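PDB 2YZV: ADP-ribosylglycohydrolase from Thermus thermophilus, which belongs to the ADP-ribosylglycohydrolase family of all-helical proteins and carries a pair of magnesium ions bound through aspartate and threonine residues. Local coordinates for residues Gly17-Asp22 with Gly256-Gln261; Ala23-Glu29 with Glu41-Pro47; Pro51-Trp55 with Ala279-Arg283; Ala227-Ala231 with Leu244-Leu248. One frame throughout, in Å; residues are numbered along the deposited sequence.

Contact 1: Gly17-Asp22 with Gly256-Gln261; sequences GLAVGD and GAVYGQ
L18 and Q261 lie side by side, their side chains pointing the same way, along one flank of a very close antiparallel helix pair. From its CB, Q261 sends CG to 3.6 Å from L18 CB. Its CD then comes to 3.6 Å from L18 CD1, and NE2 passes beside L18 CG. With CG beside the backbone N (chi1 -68°) the chain runs along its own helix, and the amide is turned so that NE2 donates to A257 O at 3.2 Å from above the carbonyl plane; the backbone N of Q261 reaches the same oxygen from the opposite face. Glutamine suits this place because its methylenes lie against leucine while its buried amide still finds partners: NE2 also bonds L131 O, and OE1 accepts from A135 N. Beside this pair the backbones nearly touch. The axes come within 6.7 Å because G17 and G21 face G260 and G256, and a CB on any of the four would strike a carbonyl oxygen across the interface. Small residues thus permit CA-H...O contacts, such as G260 CA to G17 O at 3.3 Å and G21 CA to G256 O at 3.4 Å. A257 CA makes another with L18 O. Helix 57-72 covers L18, while V258 and Y259 turn to helix 221-234, placing the glycine-rich pair of helices 4-26 and 252-267 deep within the helical bundle.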
loop_
_atom_site.group_PDB
_atom_site.type_symbol
_atom_site.label_atom_id
_atom_site.label_comp_id
_atom_site.label_asym_id
_atom_site.label_seq_id
_atom_site.Cartn_x
_atom_site.Cartn_y
_atom_site.Cartn_z
ATOM N N GLY A 17 -0.020 -8.195 -4.676
ATOM C CA GLY A 17 -1.267 -7.468 -4.848
ATOM C C GLY A 17 -1.024 -5.970 -4.920
ATOM O O GLY A 17 -1.716 -5.248 -5.642
ATOM N N LEU A 18 -0.044 -5.502 -4.156
ATOM C CA LEU A 18 0.313 -4.085 -4.144
ATOM C C LEU A 18 0.705 -3.659 -5.561
ATOM O O LEU A 18 0.178 -2.680 -6.092
ATOM C CB LEU A 18 1.486 -3.861 -3.181
ATOM C CG LEU A 18 1.995 -2.452 -2.867
ATOM C CD1 LEU A 18 2.971 -2.543 -1.706
ATOM C CD2 LEU A 18 2.668 -1.820 -4.079
ATOM N N ALA A 19 1.624 -4.406 -6.168
ATOM C CA ALA A 19 2.103 -4.105 -7.515
ATOM C C ALA A 19 1.027 -4.277 -8.582
ATOM O O ALA A 19 0.962 -3.507 -9.540
ATOM C CB ALA A 19 3.312 -4.979 -7.843
ATOM N N VAL A 20 0.197 -5.301 -8.429
ATOM C CA VAL A 20 -0.886 -5.540 -9.372
ATOM C C VAL A 20 -1.833 -4.339 -9.360
ATOM O O VAL A 20 -2.236 -3.845 -10.411
ATOM C CB VAL A 20 -1.658 -6.832 -9.008
ATOM C CG1 VAL A 20 -2.978 -6.893 -9.756
ATOM C CG2 VAL A 20 -0.807 -8.053 -9.353
ATOM N N GLY A 21 -2.173 -3.867 -8.163
ATOM C CA GLY A 21 -3.062 -2.722 -8.043
ATOM C C GLY A 21 -2.463 -1.447 -8.605
ATOM O O GLY A 21 -3.159 -0.648 -9.222
ATOM N N ASP A 22 -1.168 -1.253 -8.374
ATOM C CA ASP A 22 -0.457 -0.079 -8.866
ATOM C C ASP A 22 -0.480 -0.100 -10.399
ATOM O O ASP A 22 -0.845 0.890 -11.038
ATOM C CB ASP A 22 0.984 -0.111 -8.324
ATOM C CG ASP A 22 1.816 1.103 -8.732
ATOM O OD1 ASP A 22 1.268 2.058 -9.312
ATOM O OD2 ASP A 22 3.035 1.094 -8.456
ATOM N N GLY A 256 -5.482 1.516 -5.883
ATOM C CA GLY A 256 -5.337 0.134 -6.297
ATOM C C GLY A 256 -4.258 -0.584 -5.499
ATOM O O GLY A 256 -4.425 -1.745 -5.120
ATOM N N ALA A 257 -3.150 0.101 -5.231
ATOM C CA ALA A 257 -2.054 -0.505 -4.475
ATOM C C ALA A 257 -2.436 -0.781 -3.026
ATOM O O ALA A 257 -2.040 -1.801 -2.462
ATOM C CB ALA A 257 -0.825 0.389 -4.525
ATOM N N VAL A 258 -3.195 0.122 -2.414
ATOM C CA VAL A 258 -3.605 -0.078 -1.024
ATOM C C VAL A 258 -4.611 -1.224 -0.965
ATOM O O VAL A 258 -4.502 -2.104 -0.110
ATOM C CB VAL A 258 -4.200 1.216 -0.429
ATOM C CG1 VAL A 258 -4.736 0.967 0.982
ATOM C CG2 VAL A 258 -3.110 2.288 -0.379
ATOM N N TYR A 259 -5.581 -1.220 -1.877
ATOM C CA TYR A 259 -6.562 -2.298 -1.924
ATOM C C TYR A 259 -5.833 -3.621 -2.153
ATOM O O TYR A 259 -6.143 -4.635 -1.528
ATOM C CB TYR A 259 -7.557 -2.085 -3.071
ATOM C CG TYR A 259 -8.400 -3.313 -3.352
ATOM C CD1 TYR A 259 -9.572 -3.558 -2.640
ATOM C CD2 TYR A 259 -7.974 -4.273 -4.270
ATOM C CE1 TYR A 259 -10.295 -4.730 -2.829
ATOM C CE2 TYR A 259 -8.684 -5.449 -4.466
ATOM C CZ TYR A 259 -9.843 -5.674 -3.741
ATOM O OH TYR A 259 -10.528 -6.859 -3.895
ATOM N N GLY A 260 -4.864 -3.595 -3.062
ATOM C CA GLY A 260 -4.106 -4.790 -3.389
ATOM C C GLY A 260 -3.407 -5.428 -2.206
ATOM O O GLY A 260 -3.366 -6.655 -2.090
ATOM N N GLN A 261 -2.845 -4.599 -1.333
ATOM C CA GLN A 261 -2.156 -5.093 -0.149
ATOM C C GLN A 261 -3.124 -5.783 0.800
ATOM O O GLN A 261 -2.862 -6.891 1.268
ATOM C CB GLN A 261 -1.487 -3.941 0.594
ATOM C CG GLN A 261 -0.335 -3.311 -0.150
ATOM C CD GLN A 261 0.145 -2.060 0.533
ATOM O OE1 GLN A 261 0.737 -2.110 1.614
ATOM N NE2 GLN A 261 -0.120 -0.919 -0.086
#

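Contact 2: Ala23-Glu29 with Glu41-Pro47; sequences ALGAQVE and EMKGGGP
Three hydrogen bonds tie the amide of Q27 to the backbone of 41-47, one of them weak. NE2 donates to E41 O at 3.1 Å, with the acceptor in the amide plane and the approach nearly along the C=O axis. OE1 accepts from K43 N at 3.0 Å, from above the carbonyl plane, and more weakly from G44 N. The extended chain beyond CG, with chi2 175°, carries the amide across to the loop 41-47, where a glutamine can use both its donor and its acceptor on main-chain groups. M42 lies at the centre of an inverse gamma turn, which is consistent with E41 O and K43 N lying close enough to share one amide. Near the C-terminal part of helix 4-26, A26 to E29 form a type I turn, and the loop leading toward helix 57-72 packs against it. E29 also touches D251 and D253, its side chain about 4 Å from a magnesium ion. Apolar contacts come from M42, whose chain bends at chi2 (-76°) and crosses L24 at about a right angle. Its CE sits tightly on L24 CG at 3.5 Å and also touches A23 CB at 3.8 Å. W276 covers both L24 and M42. Close contacts to carbonyl oxygens make up the rest: G46 CA makes a CA-H...O contact with A26 O at 3.5 Å, in a position where a CB would clash with that oxygen. P47 CD rests 3.6 Å from E29 O.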
loop_
_atom_site.group_PDB
_atom_site.type_symbol
_atom_site.label_atom_id
_atom_site.label_comp_id
_atom_site.label_asym_id
_atom_site.label_seq_id
_atom_site.Cartn_x
_atom_site.Cartn_y
_atom_site.Cartn_z
ATOM N N ALA A 23 -0.118 -1.239 -10.984
ATOM C CA ALA A 23 -0.088 -1.376 -12.438
ATOM C C ALA A 23 -1.458 -1.151 -13.081
ATOM O O ALA A 23 -1.575 -0.428 -14.072
ATOM C CB ALA A 23 0.444 -2.755 -12.823
ATOM N N LEU A 24 -2.493 -1.776 -12.528
ATOM C CA LEU A 24 -3.837 -1.613 -13.075
ATOM C C LEU A 24 -4.357 -0.188 -12.936
ATOM O O LEU A 24 -4.865 0.393 -13.896
ATOM C CB LEU A 24 -4.810 -2.572 -12.387
ATOM C CG LEU A 24 -4.759 -4.024 -12.853
ATOM C CD1 LEU A 24 -5.540 -4.901 -11.885
ATOM C CD2 LEU A 24 -5.338 -4.132 -14.263
ATOM N N GLY A 25 -4.224 0.372 -11.737
ATOM C CA GLY A 25 -4.695 1.723 -11.482
ATOM C C GLY A 25 -3.960 2.785 -12.280
ATOM O O GLY A 25 -4.548 3.796 -12.661
ATOM N N ALA A 26 -2.676 2.551 -12.534
ATOM C CA ALA A 26 -1.866 3.497 -13.291
ATOM C C ALA A 26 -2.461 3.750 -14.674
ATOM O O ALA A 26 -2.269 4.820 -15.254
ATOM C CB ALA A 26 -0.438 2.973 -13.425
ATOM N N GLN A 27 -3.195 2.768 -15.191
ATOM C CA GLN A 27 -3.805 2.881 -16.514
ATOM C C GLN A 27 -4.815 4.015 -16.605
ATOM O O GLN A 27 -5.018 4.583 -17.680
ATOM C CB GLN A 27 -4.480 1.558 -16.900
ATOM C CG GLN A 27 -3.517 0.381 -16.914
ATOM C CD GLN A 27 -4.185 -0.957 -17.188
ATOM O OE1 GLN A 27 -3.552 -2.006 -17.078
ATOM N NE2 GLN A 27 -5.464 -0.929 -17.546
ATOM N N VAL A 28 -5.449 4.348 -15.485
ATOM C CA VAL A 28 -6.442 5.416 -15.478
ATOM C C VAL A 28 -6.155 6.518 -14.471
ATOM O O VAL A 28 -7.058 7.249 -14.070
ATOM C CB VAL A 28 -7.850 4.863 -15.206
ATOM C CG1 VAL A 28 -8.306 4.008 -16.379
ATOM C CG2 VAL A 28 -7.844 4.050 -13.926
ATOM N N GLU A 29 -4.897 6.644 -14.065
ATOM C CA GLU A 29 -4.529 7.679 -13.111
ATOM C C GLU A 29 -4.877 9.062 -13.655
ATOM O O GLU A 29 -4.569 9.380 -14.803
ATOM C CB GLU A 29 -3.032 7.606 -12.794
ATOM C CG GLU A 29 -2.508 8.809 -12.021
ATOM C CD GLU A 29 -1.103 8.605 -11.490
ATOM O OE1 GLU A 29 -0.322 7.869 -12.129
ATOM O OE2 GLU A 29 -0.774 9.194 -10.437
ATOM N N GLU A 41 -8.549 -5.317 -17.457
ATOM C CA GLU A 41 -7.327 -6.072 -17.701
ATOM C C GLU A 41 -6.060 -5.223 -17.729
ATOM O O GLU A 41 -6.126 -3.993 -17.725
ATOM C CB GLU A 41 -7.449 -6.836 -19.024
ATOM C CG GLU A 41 -8.668 -7.749 -19.137
ATOM C CD GLU A 41 -8.800 -8.713 -17.974
ATOM O OE1 GLU A 41 -7.762 -9.164 -17.448
ATOM O OE2 GLU A 41 -9.945 -9.034 -17.590
ATOM N N MET A 42 -4.910 -5.899 -17.753
ATOM C CA MET A 42 -3.599 -5.248 -17.799
ATOM C C MET A 42 -3.283 -4.809 -19.224
ATOM O O MET A 42 -2.677 -5.552 -19.995
ATOM C CB MET A 42 -2.504 -6.214 -17.333
ATOM C CG MET A 42 -2.472 -6.467 -15.847
ATOM S SD MET A 42 -1.750 -5.095 -14.912
ATOM C CE MET A 42 -1.814 -5.812 -13.254
ATOM N N LYS A 43 -3.685 -3.595 -19.570
ATOM C CA LYS A 43 -3.453 -3.084 -20.912
ATOM C C LYS A 43 -2.329 -2.060 -20.966
ATOM O O LYS A 43 -1.847 -1.709 -22.044
ATOM C CB LYS A 43 -4.742 -2.455 -21.446
ATOM C CG LYS A 43 -5.883 -3.439 -21.676
ATOM C CD LYS A 43 -5.809 -4.092 -23.054
ATOM C CE LYS A 43 -4.568 -4.956 -23.228
ATOM N NZ LYS A 43 -4.488 -5.547 -24.594
ATOM N N GLY A 44 -1.895 -1.594 -19.800
ATOM C CA GLY A 44 -0.859 -0.583 -19.771
ATOM C C GLY A 44 -1.522 0.732 -20.130
ATOM O O GLY A 44 -2.750 0.836 -20.098
ATOM N N GLY A 45 -0.727 1.734 -20.480
ATOM C CA GLY A 45 -1.288 3.021 -20.838
ATOM C C GLY A 45 -1.164 4.044 -19.731
ATOM O O GLY A 45 -0.167 4.073 -19.002
ATOM N N GLY A 46 -2.184 4.885 -19.595
ATOM C CA GLY A 46 -2.154 5.912 -18.576
ATOM C C GLY A 46 -1.295 7.084 -19.010
ATOM O O GLY A 46 -0.715 7.057 -20.099
ATOM N N PRO A 47 -1.181 8.127 -18.174
ATOM C CA PRO A 47 -0.388 9.322 -18.471
ATOM C C PRO A 47 1.109 9.072 -18.640
ATOM O O PRO A 47 1.847 9.958 -19.070
ATOM C CB PRO A 47 -0.700 10.240 -17.292
ATOM C CG PRO A 47 -0.944 9.275 -16.173
ATOM C CD PRO A 47 -1.801 8.230 -16.841
#

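Contact 3: Pro51-Trp55 with Ala279-Arg283; sequences PPGFW and ALHLR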
loop_
_atom_site.group_PDB
_atom_site.type_symbol
_atom_site.label_atom_id
_atom_site.label_comp_id
_atom_site.label_asym_id
_atom_site.label_seq_id
_atom_site.Cartn_x
_atom_site.Cartn_y
_atom_site.Cartn_z
ATOM N N PRO A 51 3.978 0.039 -20.125
ATOM C CA PRO A 51 3.770 -1.232 -20.820
ATOM C C PRO A 51 2.806 -2.003 -19.916
ATOM O O PRO A 51 2.671 -1.680 -18.731
ATOM C CB PRO A 51 5.156 -1.872 -20.810
ATOM C CG PRO A 51 6.084 -0.704 -20.765
ATOM C CD PRO A 51 5.401 0.240 -19.803
ATOM N N PRO A 52 2.116 -3.018 -20.452
ATOM C CA PRO A 52 1.195 -3.766 -19.594
ATOM C C PRO A 52 1.953 -4.371 -18.417
ATOM O O PRO A 52 3.072 -4.858 -18.577
ATOM C CB PRO A 52 0.653 -4.845 -20.528
ATOM C CG PRO A 52 0.720 -4.190 -21.878
ATOM C CD PRO A 52 2.058 -3.503 -21.841
ATOM N N GLY A 53 1.354 -4.325 -17.232
ATOM C CA GLY A 53 1.999 -4.906 -16.070
ATOM C C GLY A 53 3.078 -4.068 -15.411
ATOM O O GLY A 53 3.649 -4.487 -14.407
ATOM N N PHE A 54 3.382 -2.898 -15.965
ATOM C CA PHE A 54 4.393 -2.043 -15.357
ATOM C C PHE A 54 3.735 -1.160 -14.307
ATOM O O PHE A 54 2.596 -0.731 -14.462
ATOM C CB PHE A 54 5.100 -1.186 -16.415
ATOM C CG PHE A 54 6.332 -1.830 -16.985
ATOM C CD1 PHE A 54 6.262 -3.066 -17.622
ATOM C CD2 PHE A 54 7.570 -1.205 -16.871
ATOM C CE1 PHE A 54 7.409 -3.672 -18.141
ATOM C CE2 PHE A 54 8.720 -1.802 -17.386
ATOM C CZ PHE A 54 8.639 -3.035 -18.021
ATOM N N TRP A 55 4.461 -0.905 -13.225
ATOM C CA TRP A 55 3.938 -0.105 -12.132
ATOM C C TRP A 55 4.635 1.248 -11.975
ATOM O O TRP A 55 5.489 1.616 -12.786
ATOM C CB TRP A 55 4.010 -0.918 -10.834
ATOM C CG TRP A 55 5.045 -2.000 -10.874
ATOM C CD1 TRP A 55 4.846 -3.325 -11.165
ATOM C CD2 TRP A 55 6.449 -1.846 -10.650
ATOM N NE1 TRP A 55 6.044 -4.001 -11.130
ATOM C CE2 TRP A 55 7.043 -3.117 -10.817
ATOM C CE3 TRP A 55 7.265 -0.754 -10.323
ATOM C CZ2 TRP A 55 8.421 -3.327 -10.668
ATOM C CZ3 TRP A 55 8.635 -0.962 -10.176
ATOM C CH2 TRP A 55 9.196 -2.242 -10.349
ATOM N N ALA A 279 1.582 -11.037 -16.258
ATOM C CA ALA A 279 1.926 -9.819 -16.988
ATOM C C ALA A 279 2.717 -8.829 -16.136
ATOM O O ALA A 279 3.304 -7.884 -16.656
ATOM C CB ALA A 279 0.652 -9.151 -17.498
ATOM N N LEU A 280 2.735 -9.063 -14.828
ATOM C CA LEU A 280 3.404 -8.182 -13.871
ATOM C C LEU A 280 4.928 -8.085 -13.982
ATOM O O LEU A 280 5.634 -9.091 -13.938
ATOM C CB LEU A 280 3.030 -8.612 -12.451
ATOM C CG LEU A 280 3.443 -7.682 -11.308
ATOM C CD1 LEU A 280 2.674 -6.367 -11.406
ATOM C CD2 LEU A 280 3.146 -8.363 -9.978
ATOM N N HIS A 281 5.429 -6.858 -14.099
ATOM C CA HIS A 281 6.866 -6.620 -14.202
ATOM C C HIS A 281 7.559 -7.000 -12.887
ATOM O O HIS A 281 7.114 -6.608 -11.810
ATOM C CB HIS A 281 7.126 -5.142 -14.515
ATOM C CG HIS A 281 8.563 -4.824 -14.787
ATOM N ND1 HIS A 281 9.116 -3.592 -14.511
ATOM C CD2 HIS A 281 9.558 -5.573 -15.316
ATOM C CE1 HIS A 281 10.391 -3.597 -14.857
ATOM N NE2 HIS A 281 10.685 -4.787 -15.348
ATOM N N LEU A 282 8.645 -7.762 -12.989
ATOM C CA LEU A 282 9.422 -8.209 -11.830
ATOM C C LEU A 282 8.640 -9.080 -10.849
ATOM O O LEU A 282 8.898 -9.065 -9.646
ATOM C CB LEU A 282 10.019 -7.006 -11.090
ATOM C CG LEU A 282 10.887 -6.063 -11.931
ATOM C CD1 LEU A 282 11.529 -5.023 -11.024
ATOM C CD2 LEU A 282 11.961 -6.857 -12.660
ATOM N N ARG A 283 7.688 -9.839 -11.377
ATOM C CA ARG A 283 6.867 -10.743 -10.581
ATOM C C ARG A 283 7.732 -11.653 -9.705
ATOM O O ARG A 283 7.549 -11.731 -8.487
ATOM C CB ARG A 283 6.025 -11.604 -11.523
ATOM C CG ARG A 283 5.208 -12.682 -10.847
ATOM C CD ARG A 283 4.784 -13.707 -11.883
ATOM N NE ARG A 283 3.893 -14.726 -11.345
ATOM C CZ ARG A 283 3.403 -15.730 -12.063
ATOM N NH1 ARG A 283 3.728 -15.844 -13.345
ATOM N NH2 ARG A 283 2.585 -16.613 -11.505
HETATM O O HOH W 1 7.639 -1.332 -13.553
#
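The F54 and H281 rings form an offset stack, planes 10° apart and centroids separated by 3.9 Å. P51 CG covers the other face of F54, while L282 CG lies over the opposite face of the imidazole, so each ring is sandwiched between an aromatic and an aliphatic group. The indole of W55 is met at its edge by L280 CD1, H281 O and L282 CD1; over one of its faces sit a water and, near the rim, H281 ND1. That water accepts from W55 N and is hydrogen-bonded to H281 ND1 at 2.9 Å, in the plane of the imidazole. Histidine thus supplies both a flat stacking surface and a polar edge. Its CG stands opposite the backbone N (chi1 -174°), which lays the imidazole over one face of F54. F54 and H281, each in a type II turn (P51-F54 and L280-R283), form an aromatic cluster with W55 that joins the loop preceding helix 57-72 to the one preceding helix 283-298. Tryptophan fits because NE1 donates to H281 O at 2.9 Å, the acceptor lying in the ring plane, while its carbons pack on leucines: CZ2 is 3.6 Å from L282 CD1. H281 N donates almost straight to G53 O at 3.0 Å, at 172°. Glycine suits position 53 because a CB would strike A279 O, which instead receives a CA-H...O contact from G53 CA at 3.3 Å.

Contact 4: Ala227-Ala231 with Leu244-Leu248; sequences AALWA and LAVNL
W230 pushes the six-membered end of its indole between L244 and L248, the bump that fills the hollow on helix 238-246 and the turn after it. Its CZ3 is the leading atom, 3.5 Å from L244 O, which lies at the ring edge close to its plane. Alongside, L244 CB stands 3.8 Å from CZ3, and L248 CD2 reaches the same carbon at 3.7 Å. In the tryptophan, chi1 of 164° swings the ring out beside the carbonyl carbon and lets the long, rigid indole reach across from helix 221-234 to helix 238-246; a flat side chain of this size can touch both leucines at once. L244 crosses it at about a right angle and L248 obliquely. Next to the indole, alanine meets alanine: A231 CB lies 3.8 Å from A245 CB, and the small residues allow the backbones to come close, the CA atoms being 5.3 Å apart. One turn earlier, A227 offers a small surface to L248, whose CD1 lies 3.8 Å from A227 CB. L248 therefore fills the space between alanine and tryptophan, its branched end serving both. No hydrogen bond crosses; the side chains meet through carbon atoms, apart from L244 O at the indole edge. A227 and A231 also meet V255 and Y259 of helix 252-267, so the contact belongs to a helical hairpin, 221-234 and 238-246, packed on that helix within an all-helical fold.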
loop_
_atom_site.group_PDB
_atom_site.type_symbol
_atom_site.label_atom_id
_atom_site.label_comp_id
_atom_site.label_asym_id
_atom_site.label_seq_id
_atom_site.Cartn_x
_atom_site.Cartn_y
_atom_site.Cartn_z
ATOM N N ALA A 227 -11.235 4.565 0.383
ATOM C CA ALA A 227 -11.579 4.038 -0.934
ATOM C C ALA A 227 -11.195 2.567 -1.036
ATOM O O ALA A 227 -11.924 1.759 -1.621
ATOM C CB ALA A 227 -10.870 4.844 -2.026
ATOM N N ALA A 228 -10.044 2.220 -0.470
ATOM C CA ALA A 228 -9.581 0.840 -0.501
ATOM C C ALA A 228 -10.502 -0.023 0.356
ATOM O O ALA A 228 -10.852 -1.139 -0.026
ATOM C CB ALA A 228 -8.145 0.755 0.016
ATOM N N LEU A 229 -10.902 0.500 1.512
ATOM C CA LEU A 229 -11.790 -0.242 2.400
ATOM C C LEU A 229 -13.159 -0.449 1.753
ATOM O O LEU A 229 -13.779 -1.494 1.923
ATOM C CB LEU A 229 -11.937 0.486 3.740
ATOM C CG LEU A 229 -10.720 0.392 4.664
ATOM C CD1 LEU A 229 -10.925 1.283 5.880
ATOM C CD2 LEU A 229 -10.513 -1.059 5.096
ATOM N N TRP A 230 -13.631 0.549 1.013
ATOM C CA TRP A 230 -14.915 0.436 0.333
ATOM C C TRP A 230 -14.853 -0.680 -0.711
ATOM O O TRP A 230 -15.740 -1.528 -0.784
ATOM C CB TRP A 230 -15.256 1.760 -0.357
ATOM C CG TRP A 230 -16.341 1.642 -1.372
ATOM C CD1 TRP A 230 -17.686 1.551 -1.138
ATOM C CD2 TRP A 230 -16.175 1.563 -2.792
ATOM N NE1 TRP A 230 -18.365 1.419 -2.326
ATOM C CE2 TRP A 230 -17.462 1.422 -3.358
ATOM C CE3 TRP A 230 -15.059 1.595 -3.643
ATOM C CZ2 TRP A 230 -17.667 1.312 -4.741
ATOM C CZ3 TRP A 230 -15.263 1.486 -5.019
ATOM C CH2 TRP A 230 -16.559 1.346 -5.551
ATOM N N ALA A 231 -13.797 -0.676 -1.518
ATOM C CA ALA A 231 -13.633 -1.683 -2.561
ATOM C C ALA A 231 -13.519 -3.072 -1.951
ATOM O O ALA A 231 -14.024 -4.051 -2.503
ATOM C CB ALA A 231 -12.393 -1.370 -3.401
ATOM N N LEU A 244 -13.328 -2.411 -8.759
ATOM C CA LEU A 244 -14.075 -1.330 -8.128
ATOM C C LEU A 244 -13.113 -0.216 -7.737
ATOM O O LEU A 244 -13.385 0.962 -7.953
ATOM C CB LEU A 244 -14.805 -1.819 -6.872
ATOM C CG LEU A 244 -16.035 -2.703 -7.074
ATOM C CD1 LEU A 244 -16.638 -3.025 -5.710
ATOM C CD2 LEU A 244 -17.053 -1.986 -7.949
ATOM N N ALA A 245 -11.975 -0.601 -7.170
ATOM C CA ALA A 245 -10.991 0.376 -6.729
ATOM C C ALA A 245 -10.403 1.227 -7.845
ATOM O O ALA A 245 -10.404 2.455 -7.763
ATOM C CB ALA A 245 -9.863 -0.326 -5.974
ATOM N N VAL A 246 -9.899 0.589 -8.891
ATOM C CA VAL A 246 -9.279 1.364 -9.953
ATOM C C VAL A 246 -10.256 2.162 -10.797
ATOM O O VAL A 246 -9.894 3.210 -11.322
ATOM C CB VAL A 246 -8.389 0.483 -10.868
ATOM C CG1 VAL A 246 -7.307 -0.190 -10.032
ATOM C CG2 VAL A 246 -9.225 -0.537 -11.608
ATOM N N ASN A 247 -11.498 1.701 -10.907
ATOM C CA ASN A 247 -12.462 2.433 -11.707
ATOM C C ASN A 247 -13.001 3.700 -11.053
ATOM O O ASN A 247 -13.874 4.372 -11.604
ATOM C CB ASN A 247 -13.580 1.496 -12.167
ATOM C CG ASN A 247 -13.165 0.678 -13.375
ATOM O OD1 ASN A 247 -13.039 1.210 -14.485
ATOM N ND2 ASN A 247 -12.916 -0.610 -13.165
ATOM N N LEU A 248 -12.468 4.031 -9.880
ATOM C CA LEU A 248 -12.845 5.265 -9.201
ATOM C C LEU A 248 -12.048 6.370 -9.882
ATOM O O LEU A 248 -12.346 7.552 -9.734
ATOM C CB LEU A 248 -12.452 5.223 -7.728
ATOM C CG LEU A 248 -13.224 4.283 -6.808
ATOM C CD1 LEU A 248 -12.575 4.311 -5.436
ATOM C CD2 LEU A 248 -14.684 4.706 -6.723
#

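In the fold
Contact 1 lies nearest the centre of the chain, its own centre about 6 Å from it, and the others are arranged around it. Contacts 1 and 2 share helix 4-26, and V20 O touches M42 CE at 3.5 Å. Contact 3 reaches contact 1 through W55 CB, 3.3 Å from D22 OD2, while contact 4 packs A228 CB against V258 CG1. Contacts 3 and 4 do not touch, their nearest atoms being about 11 Å apart. The magnesium ions, held by T56, D58, D251, D253 and T254, lie close to contacts 1 and 2: the side chains of D22 and E29 are each about 4 Å from one. The side chain of W55 in contact 3 is about 7 Å from a magnesium ion, and that of A227 in contact 4 about 12 Å.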